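Local coordinates for protein GDP-perosamine synthase (Caulobacter crescentus, PDB 3BN1) that transfers an amino group from L-glutamate to GDP-4-keto-6-deoxy-D-mannose with the help of pyridoxal phosphate, yielding GDP-perosamine for the bacterial O-antigen, at residues A[41-44]-A[45-49]; A[65-68]-A[69-73]; A[203-206]-A[207-210]. All coordinates share one frame; numbering follows the deposited sequence.

Contact 1: A[41-44]-A[45-49]; sequences VEFE and KAFAD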
ATOM      1  N   VAL A  41      -0.637 -11.195 -13.364  1.00 15.13           N
ATOM      2  CA  VAL A  41      -1.544 -12.284 -13.637  1.00 19.03           C
ATOM      3  C   VAL A  41      -0.796 -13.649 -13.506  1.00  8.96           C
ATOM      4  O   VAL A  41      -1.358 -14.641 -13.014  1.00 13.72           O
ATOM      5  CB  VAL A  41      -2.139 -12.042 -15.045  1.00 25.79           C
ATOM      6  CG1 VAL A  41      -1.074 -12.294 -16.106  1.00 38.94           C
ATOM      7  CG2 VAL A  41      -3.423 -12.823 -15.262  1.00 26.84           C
ATOM      8  N   GLU A  42       0.447 -13.702 -13.997  1.00 17.24           N
ATOM      9  CA  GLU A  42       1.205 -14.954 -13.917  1.00  9.84           C
ATOM     10  C   GLU A  42       1.484 -15.361 -12.487  1.00 23.22           C
ATOM     11  O   GLU A  42       1.299 -16.512 -12.100  1.00 17.25           O
ATOM     12  CB  GLU A  42       2.515 -14.907 -14.683  1.00 26.91           C
ATOM     13  CG  GLU A  42       2.307 -14.812 -16.173  1.00 18.54           C
ATOM     14  CD  GLU A  42       3.607 -14.943 -16.945  1.00 53.34           C
ATOM     15  OE1 GLU A  42       4.637 -14.459 -16.433  1.00 99.89           O
ATOM     16  OE2 GLU A  42       3.592 -15.527 -18.052  1.00 99.89           O
ATOM     17  N   PHE A  43       1.925 -14.392 -11.714  1.00  7.55           N
ATOM     18  CA  PHE A  43       2.195 -14.645 -10.310  1.00  7.77           C
ATOM     19  C   PHE A  43       0.914 -15.056  -9.582  1.00  6.20           C
ATOM     20  O   PHE A  43       0.885 -16.073  -8.856  1.00 15.94           O
ATOM     21  CB  PHE A  43       2.766 -13.351  -9.691  1.00  8.61           C
ATOM     22  CG  PHE A  43       3.253 -13.527  -8.274  1.00 13.95           C
ATOM     23  CD1 PHE A  43       3.739 -14.775  -7.833  1.00 13.30           C
ATOM     24  CD2 PHE A  43       3.192 -12.456  -7.363  1.00 16.24           C
ATOM     25  CE1 PHE A  43       4.207 -14.932  -6.511  1.00 10.65           C
ATOM     26  CE2 PHE A  43       3.636 -12.630  -6.013  1.00 20.34           C
ATOM     27  CZ  PHE A  43       4.142 -13.861  -5.592  1.00 13.76           C
ATOM     28  N   GLU A  44      -0.196 -14.368  -9.843  1.00 11.49           N
ATOM     29  CA  GLU A  44      -1.403 -14.786  -9.163  1.00 13.47           C
ATOM     30  C   GLU A  44      -1.759 -16.200  -9.577  1.00 10.77           C
ATOM     31  O   GLU A  44      -2.156 -17.005  -8.755  1.00 15.12           O
ATOM     32  CB  GLU A  44      -2.604 -13.829  -9.398  1.00  5.18           C
ATOM     33  CG  GLU A  44      -2.424 -12.381  -8.785  1.00 16.79           C
ATOM     34  CD  GLU A  44      -3.576 -11.443  -9.105  1.00 32.80           C
ATOM     35  OE1 GLU A  44      -4.158 -11.640 -10.205  1.00 23.76           O
ATOM     36  OE2 GLU A  44      -3.903 -10.533  -8.282  1.00 13.25           O
ATOM     37  N   LYS A  45      -1.627 -16.473 -10.868  1.00 24.72           N
ATOM     38  CA  LYS A  45      -1.943 -17.794 -11.382  1.00 34.37           C
ATOM     39  C   LYS A  45      -1.122 -18.885 -10.702  1.00  9.99           C
ATOM     40  O   LYS A  45      -1.644 -19.869 -10.196  1.00 10.85           O
ATOM     41  CB  LYS A  45      -1.646 -17.811 -12.878  1.00 84.26           C
ATOM     42  CG  LYS A  45      -2.709 -18.533 -13.691  1.00 99.89           C
ATOM     43  CD  LYS A  45      -2.094 -19.518 -14.689  1.00 99.89           C
ATOM     44  CE  LYS A  45      -1.816 -20.902 -14.080  1.00 99.89           C
ATOM     45  NZ  LYS A  45      -2.477 -22.035 -14.804  1.00 99.89           N
ATOM     46  N   ALA A  46       0.184 -18.758 -10.816  1.00  7.02           N
ATOM     47  CA  ALA A  46       1.091 -19.741 -10.222  1.00 12.81           C
ATOM     48  C   ALA A  46       0.850 -19.881  -8.730  1.00 16.79           C
ATOM     49  O   ALA A  46       1.061 -20.935  -8.131  1.00 14.32           O
ATOM     50  CB  ALA A  46       2.529 -19.236 -10.412  1.00 11.06           C
ATOM     51  N   PHE A  47       0.494 -18.778  -8.085  1.00 17.21           N
ATOM     52  CA  PHE A  47       0.387 -18.843  -6.621  1.00 11.63           C
ATOM     53  C   PHE A  47      -0.833 -19.561  -6.194  1.00 12.65           C
ATOM     54  O   PHE A  47      -0.852 -20.280  -5.219  1.00 14.23           O
ATOM     55  CB  PHE A  47       0.407 -17.426  -5.999  1.00 28.42           C
ATOM     56  CG  PHE A  47       0.690 -17.438  -4.514  1.00  7.56           C
ATOM     57  CD1 PHE A  47       1.994 -17.588  -4.061  1.00  5.08           C
ATOM     58  CD2 PHE A  47      -0.348 -17.506  -3.588  1.00 13.79           C
ATOM     59  CE1 PHE A  47       2.287 -17.714  -2.713  1.00 14.13           C
ATOM     60  CE2 PHE A  47      -0.068 -17.616  -2.222  1.00 16.48           C
ATOM     61  CZ  PHE A  47       1.271 -17.679  -1.772  1.00  8.18           C
ATOM     62  N   ALA A  48      -1.893 -19.308  -6.926  1.00 10.64           N
ATOM     63  CA  ALA A  48      -3.149 -19.957  -6.656  1.00  7.77           C
ATOM     64  C   ALA A  48      -2.995 -21.476  -6.842  1.00 15.54           C
ATOM     65  O   ALA A  48      -3.540 -22.276  -6.074  1.00 12.50           O
ATOM     66  CB  ALA A  48      -4.188 -19.392  -7.612  1.00 13.50           C
ATOM     67  N   ASP A  49      -2.282 -21.856  -7.885  1.00 16.17           N
ATOM     68  CA  ASP A  49      -1.991 -23.266  -8.137  1.00 15.40           C
ATOM     69  C   ASP A  49      -1.084 -23.812  -7.033  1.00 11.90           C
ATOM     70  O   ASP A  49      -1.272 -24.916  -6.552  1.00 21.03           O
ATOM     71  CB  ASP A  49      -1.215 -23.474  -9.472  1.00 10.50           C
ATOM     72  CG  ASP A  49      -1.952 -22.941 -10.689  1.00 99.89           C
ATOM     73  OD1 ASP A  49      -3.200 -22.805 -10.667  1.00 65.23           O
ATOM     74  OD2 ASP A  49      -1.247 -22.684 -11.692  1.00 53.45           O
TER
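Between Val41 and Ala48 the backbone runs as regular alpha-helix, the N-H groups of Lys45 to Ala48 each bonding to the carbonyl four residues back, as with Ala46 N to Glu42 O at 2.8 Å. This is the middle of helix 38-51; its two phenylalanines face the core and Lys45 faces solvent. Phe43 and Phe47 stand one turn apart. Each ring has CG anti to the backbone N (chi1 -173° for Phe43, -164° for Phe47), and the two meet obliquely with Phe43 CE1 4.2 Å from Phe47 CD1. At the root of the second ring, Phe47 CB sits 3.2 Å from Phe43 O. Both rings reach Met197 on strand 196-200 of the large mixed sheet, Phe47 also making an edge-to-face contact with Phe182, while Phe43 meets Phe184 and the helix 236-247 residues Ala239 and Leu246.

Glu44 behaves differently. Its chain is extended beyond CG, and OE2 takes salt bridges from Arg210 and Arg213 as well as a hydrogen bond from Ala58 N, whereas Glu42 pairs through OE1 with Arg38. Lys45 is a poorly ordered, bent chain whose CB lies 3.2 Å from Val41 O and whose NZ makes a 3.4 Å salt bridge to Asp49 OD2 within the same helix.

With two arginines and a backbone N-H gathered on a single oxygen, Glu44 is probably held as the carboxylate, so the helix is fastened by charge as well as by its aromatic packing.

Contact 2: A[65-68]-A[69-73]; sequences ALHL and ALVAM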
ATOM      1  N   ALA A  65      -3.363  -6.692   2.645  1.00  7.95           N
ATOM      2  CA  ALA A  65      -3.951  -7.952   2.267  1.00 17.67           C
ATOM      3  C   ALA A  65      -4.961  -8.270   3.358  1.00 15.23           C
ATOM      4  O   ALA A  65      -6.148  -8.529   3.096  1.00 12.98           O
ATOM      5  CB  ALA A  65      -2.857  -9.043   2.244  1.00  9.85           C
ATOM      6  N   LEU A  66      -4.492  -8.292   4.603  1.00  8.44           N
ATOM      7  CA  LEU A  66      -5.431  -8.577   5.661  1.00  3.50           C
ATOM      8  C   LEU A  66      -6.614  -7.619   5.680  1.00  4.84           C
ATOM      9  O   LEU A  66      -7.770  -8.021   5.753  1.00  7.88           O
ATOM     10  CB  LEU A  66      -4.683  -8.478   6.986  1.00  2.55           C
ATOM     11  CG  LEU A  66      -3.876  -9.742   7.282  1.00  7.37           C
ATOM     12  CD1 LEU A  66      -2.877  -9.517   8.501  1.00  7.60           C
ATOM     13  CD2 LEU A  66      -4.808 -10.927   7.548  1.00  8.27           C
ATOM     14  N   HIS A  67      -6.317  -6.322   5.676  1.00 10.18           N
ATOM     15  CA  HIS A  67      -7.371  -5.313   5.672  1.00 20.93           C
ATOM     16  C   HIS A  67      -8.336  -5.587   4.522  1.00 33.16           C
ATOM     17  O   HIS A  67      -9.552  -5.646   4.719  1.00 10.09           O
ATOM     18  CB  HIS A  67      -6.800  -3.833   5.587  1.00 15.98           C
ATOM     19  CG  HIS A  67      -7.856  -2.749   5.654  1.00 16.37           C
ATOM     20  ND1 HIS A  67      -7.683  -1.485   5.121  1.00 17.37           N
ATOM     21  CD2 HIS A  67      -9.086  -2.737   6.239  1.00 12.75           C
ATOM     22  CE1 HIS A  67      -8.775  -0.757   5.343  1.00  2.10           C
ATOM     23  NE2 HIS A  67      -9.641  -1.497   6.019  1.00  6.81           N
ATOM     24  N   LEU A  68      -7.782  -5.734   3.323  1.00  8.11           N
ATOM     25  CA  LEU A  68      -8.619  -5.963   2.184  1.00 10.13           C
ATOM     26  C   LEU A  68      -9.530  -7.189   2.381  1.00 11.13           C
ATOM     27  O   LEU A  68     -10.739  -7.144   2.128  1.00  7.39           O
ATOM     28  CB  LEU A  68      -7.743  -6.161   0.941  1.00  4.86           C
ATOM     29  CG  LEU A  68      -8.495  -6.444  -0.365  1.00 20.01           C
ATOM     30  CD1 LEU A  68      -9.420  -5.237  -0.697  1.00 11.83           C
ATOM     31  CD2 LEU A  68      -7.447  -6.607  -1.441  1.00  8.72           C
ATOM     32  N   ALA A  69      -8.963  -8.326   2.782  1.00 12.69           N
ATOM     33  CA  ALA A  69      -9.809  -9.528   2.905  1.00  9.89           C
ATOM     34  C   ALA A  69     -10.939  -9.341   3.948  1.00  9.15           C
ATOM     35  O   ALA A  69     -12.089  -9.798   3.783  1.00  7.31           O
ATOM     36  CB  ALA A  69      -8.897 -10.710   3.294  1.00 12.96           C
ATOM     37  N   LEU A  70     -10.630  -8.684   5.070  1.00 14.39           N
ATOM     38  CA  LEU A  70     -11.660  -8.507   6.106  1.00  6.91           C
ATOM     39  C   LEU A  70     -12.786  -7.637   5.548  1.00 10.22           C
ATOM     40  O   LEU A  70     -13.978  -7.877   5.747  1.00 12.10           O
ATOM     41  CB  LEU A  70     -11.077  -7.755   7.280  1.00 14.13           C
ATOM     42  CG  LEU A  70     -10.106  -8.636   8.054  1.00 10.29           C
ATOM     43  CD1 LEU A  70      -9.266  -7.848   9.071  1.00  7.71           C
ATOM     44  CD2 LEU A  70     -10.765  -9.905   8.694  1.00 15.44           C
ATOM     45  N   VAL A  71     -12.384  -6.555   4.893  1.00 11.11           N
ATOM     46  CA  VAL A  71     -13.410  -5.655   4.373  1.00  5.37           C
ATOM     47  C   VAL A  71     -14.278  -6.437   3.371  1.00 11.52           C
ATOM     48  O   VAL A  71     -15.516  -6.413   3.466  1.00 18.68           O
ATOM     49  CB  VAL A  71     -12.807  -4.398   3.759  1.00  4.30           C
ATOM     50  CG1 VAL A  71     -13.923  -3.586   3.064  1.00  6.78           C
ATOM     51  CG2 VAL A  71     -12.116  -3.504   4.874  1.00  7.88           C
ATOM     52  N   ALA A  72     -13.645  -7.194   2.471  1.00 11.76           N
ATOM     53  CA  ALA A  72     -14.353  -8.047   1.488  1.00  9.64           C
ATOM     54  C   ALA A  72     -15.307  -9.031   2.145  1.00  5.83           C
ATOM     55  O   ALA A  72     -16.429  -9.194   1.700  1.00 12.85           O
ATOM     56  CB  ALA A  72     -13.374  -8.828   0.644  1.00  8.99           C
ATOM     57  N   MET A  73     -14.906  -9.633   3.255  1.00  8.88           N
ATOM     58  CA  MET A  73     -15.806 -10.530   3.976  1.00 11.57           C
ATOM     59  C   MET A  73     -16.853  -9.731   4.750  1.00 12.74           C
ATOM     60  O   MET A  73     -17.680 -10.285   5.464  1.00 19.82           O
ATOM     61  CB  MET A  73     -15.046 -11.351   4.974  1.00  7.91           C
ATOM     62  CG  MET A  73     -13.929 -12.110   4.328  1.00 22.70           C
ATOM     63  SD  MET A  73     -13.403 -13.378   5.470  1.00 30.94           S
ATOM     64  CE  MET A  73     -12.421 -12.441   6.494  1.00  7.18           C
TER
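A first torsion of -177° places CG of His67 opposite the backbone N and swings the imidazole along the helix toward Val71, whose chi1 of 173° leaves CG2 facing the ring. The two meet one turn apart in helix 62-72, which packs on the large mixed sheet of the aminotransferase fold. CG2 lies 3.4 Å from both NE2 and CD2 of His67, approaching the ring obliquely, and it also rests against His67 O. The rotation of the imidazole is further defined from outside: ND1 is hydrogen-bonded to the hydroxyl of Tyr232, Tyr97 meets the ring edge-to-face, and Phe230 meets it with the planes at about 55°.

Aliphatic side chains make the helix's other contacts: Leu66 and Ala65 touch Thr181 of strand 179-183, and Leu70 leans on Ser94 and Cys98 of helix 90-98. Beneath the side chains the backbone bonds are straight, as with Val71 N to His67 O at 3.0 Å and 168°. The helix ends at Ala72, although Met73 N still bonds to Ala69 O at 2.9 Å. Leu70 folds back over the preceding turn, its CG 3.3 Å from Leu66 O.

Contact 3: A[203-206]-A[207-210]; sequences DDLA and AKMR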
ATOM      1  N   ASP A 203     -15.751 -17.379  -5.460  1.00 16.38           N
ATOM      2  CA  ASP A 203     -15.666 -16.440  -6.586  1.00  7.52           C
ATOM      3  C   ASP A 203     -16.153 -15.064  -6.221  1.00  7.39           C
ATOM      4  O   ASP A 203     -15.732 -14.056  -6.749  1.00 18.78           O
ATOM      5  CB  ASP A 203     -16.583 -16.870  -7.730  1.00 25.23           C
ATOM      6  CG  ASP A 203     -16.154 -18.151  -8.429  1.00 99.89           C
ATOM      7  OD1 ASP A 203     -15.103 -18.755  -8.151  1.00 15.48           O
ATOM      8  OD2 ASP A 203     -16.907 -18.574  -9.319  1.00 31.20           O
ATOM      9  N   ASP A 204     -17.156 -14.988  -5.388  1.00 14.66           N
ATOM     10  CA  ASP A 204     -17.662 -13.666  -5.181  1.00 15.90           C
ATOM     11  C   ASP A 204     -16.769 -12.878  -4.243  1.00 15.31           C
ATOM     12  O   ASP A 204     -16.666 -11.658  -4.353  1.00 11.77           O
ATOM     13  CB  ASP A 204     -19.100 -13.775  -4.674  1.00 19.83           C
ATOM     14  CG  ASP A 204     -20.111 -14.177  -5.785  1.00 99.89           C
ATOM     15  OD1 ASP A 204     -19.724 -14.667  -6.874  1.00 58.86           O
ATOM     16  OD2 ASP A 204     -21.335 -14.016  -5.575  1.00 64.74           O
ATOM     17  N   LEU A 205     -16.174 -13.576  -3.291  1.00 19.44           N
ATOM     18  CA  LEU A 205     -15.306 -12.893  -2.369  1.00 25.61           C
ATOM     19  C   LEU A 205     -14.117 -12.426  -3.178  1.00 27.71           C
ATOM     20  O   LEU A 205     -13.632 -11.333  -2.956  1.00 14.11           O
ATOM     21  CB  LEU A 205     -14.866 -13.824  -1.253  1.00 26.88           C
ATOM     22  CG  LEU A 205     -14.253 -13.142  -0.030  1.00 47.32           C
ATOM     23  CD1 LEU A 205     -15.258 -12.374   0.878  1.00 22.18           C
ATOM     24  CD2 LEU A 205     -13.603 -14.270   0.746  1.00 36.80           C
ATOM     25  N   ALA A 206     -13.634 -13.245  -4.105  1.00 13.17           N
ATOM     26  CA  ALA A 206     -12.478 -12.811  -4.846  1.00 10.69           C
ATOM     27  C   ALA A 206     -12.824 -11.563  -5.650  1.00  9.87           C
ATOM     28  O   ALA A 206     -12.008 -10.651  -5.770  1.00 11.79           O
ATOM     29  CB  ALA A 206     -11.956 -13.929  -5.767  1.00  9.89           C
ATOM     30  N   ALA A 207     -14.011 -11.535  -6.272  1.00 12.72           N
ATOM     31  CA  ALA A 207     -14.372 -10.386  -7.129  1.00  9.63           C
ATOM     32  C   ALA A 207     -14.437  -9.107  -6.290  1.00 14.95           C
ATOM     33  O   ALA A 207     -13.930  -8.045  -6.670  1.00 14.30           O
ATOM     34  CB  ALA A 207     -15.735 -10.632  -7.750  1.00  9.82           C
ATOM     35  N   LYS A 208     -15.055  -9.234  -5.126  1.00  5.17           N
ATOM     36  CA  LYS A 208     -15.216  -8.075  -4.254  1.00 11.21           C
ATOM     37  C   LYS A 208     -13.824  -7.568  -3.837  1.00 17.10           C
ATOM     38  O   LYS A 208     -13.604  -6.376  -3.690  1.00 12.99           O
ATOM     39  CB  LYS A 208     -15.946  -8.533  -2.993  1.00  6.81           C
ATOM     40  CG  LYS A 208     -17.246  -7.841  -2.675  1.00 39.55           C
ATOM     41  CD  LYS A 208     -18.269  -8.843  -2.067  1.00 99.89           C
ATOM     42  CE  LYS A 208     -17.630 -10.142  -1.517  1.00 99.89           C
ATOM     43  NZ  LYS A 208     -18.558 -11.197  -0.958  1.00 37.26           N
ATOM     44  N   MET A 209     -12.910  -8.505  -3.599  1.00  8.93           N
ATOM     45  CA  MET A 209     -11.537  -8.225  -3.222  1.00 22.59           C
ATOM     46  C   MET A 209     -10.875  -7.510  -4.396  1.00 18.45           C
ATOM     47  O   MET A 209     -10.188  -6.503  -4.166  1.00 10.62           O
ATOM     48  CB  MET A 209     -10.802  -9.521  -2.880  1.00 17.70           C
ATOM     49  CG  MET A 209     -11.109 -10.098  -1.480  1.00 10.51           C
ATOM     50  SD  MET A 209     -10.503 -11.824  -1.366  1.00 16.22           S
ATOM     51  CE  MET A 209     -10.986 -12.321   0.335  1.00  5.37           C
ATOM     52  N   ARG A 210     -11.076  -7.981  -5.638  1.00 12.02           N
ATOM     53  CA  ARG A 210     -10.459  -7.253  -6.738  1.00 13.54           C
ATOM     54  C   ARG A 210     -11.102  -5.860  -6.900  1.00 11.93           C
ATOM     55  O   ARG A 210     -10.410  -4.873  -7.206  1.00 12.25           O
ATOM     56  CB  ARG A 210     -10.462  -8.044  -8.055  1.00 18.02           C
ATOM     57  CG  ARG A 210     -10.260  -9.544  -7.879  1.00 18.77           C
ATOM     58  CD  ARG A 210      -9.556 -10.161  -9.107  1.00 20.10           C
ATOM     59  NE  ARG A 210      -9.075 -11.544  -8.919  1.00 24.23           N
ATOM     60  CZ  ARG A 210      -7.796 -11.879  -8.731  1.00 57.57           C
ATOM     61  NH1 ARG A 210      -7.501 -13.155  -8.565  1.00 31.52           N
ATOM     62  NH2 ARG A 210      -6.804 -10.973  -8.750  1.00 14.25           N
TER
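Leu205 and Met209 meet one turn apart on the inner side of helix 203-213, which follows strand 196-200 and packs against the large mixed sheet of the aminotransferase fold. Each carbonyl from Asp203 to Ala206 accepts the N-H four residues on; the shortest of these bonds, Arg210 N to Ala206 O, is 2.8 Å. At the start of the helix Leu205 N is satisfied by the carboxylate of Asp202. Asp203 OD1 is shared between a salt bridge to Lys54 and a hydrogen bond from His55, which tie the helix beginning to the chain entering strand 55-59.

Arg210 runs extended from CG to NE, and its NH1 donates to Ala56 O. By contrast, Lys208 bends back over the preceding turn: a nearly eclipsed chi3 of 18° brings CE to 3.4 Å from Asp204 O. Lys208 NZ stays 6.1 Å from Asp204 OD2, too far for a salt bridge.

Met209, extended beyond CG, lays its sulfur 3.5 Å from Leu205 O. Its methyl CE approaches the leucine more tightly than normal carbon contact allows, so its exact placing is doubtful; as modelled, it lies 3.3 Å from Leu205 CD2.

In the fold
Along the chain the three contacts come in series, on helices 38-51, 62-72 and 203-213, and all of them pack against the large seven-stranded mixed sheet. Contacts 2 and 3 are the closest, with centres about 10 Å apart: Ala72 CB touches Met209 CG at 3.4 Å, so the end of helix 62-72 lies on helix 203-213. Contacts 1 and 3, about 16 Å apart between centres, are joined by the Glu44–Arg210 salt bridge. Contacts 1 and 2 do not touch, their nearest atoms being about 9 Å apart. Helix 203-213, later in the chain, thus ties two early helices together over the sheet, one through a salt bridge and the other through apolar packing.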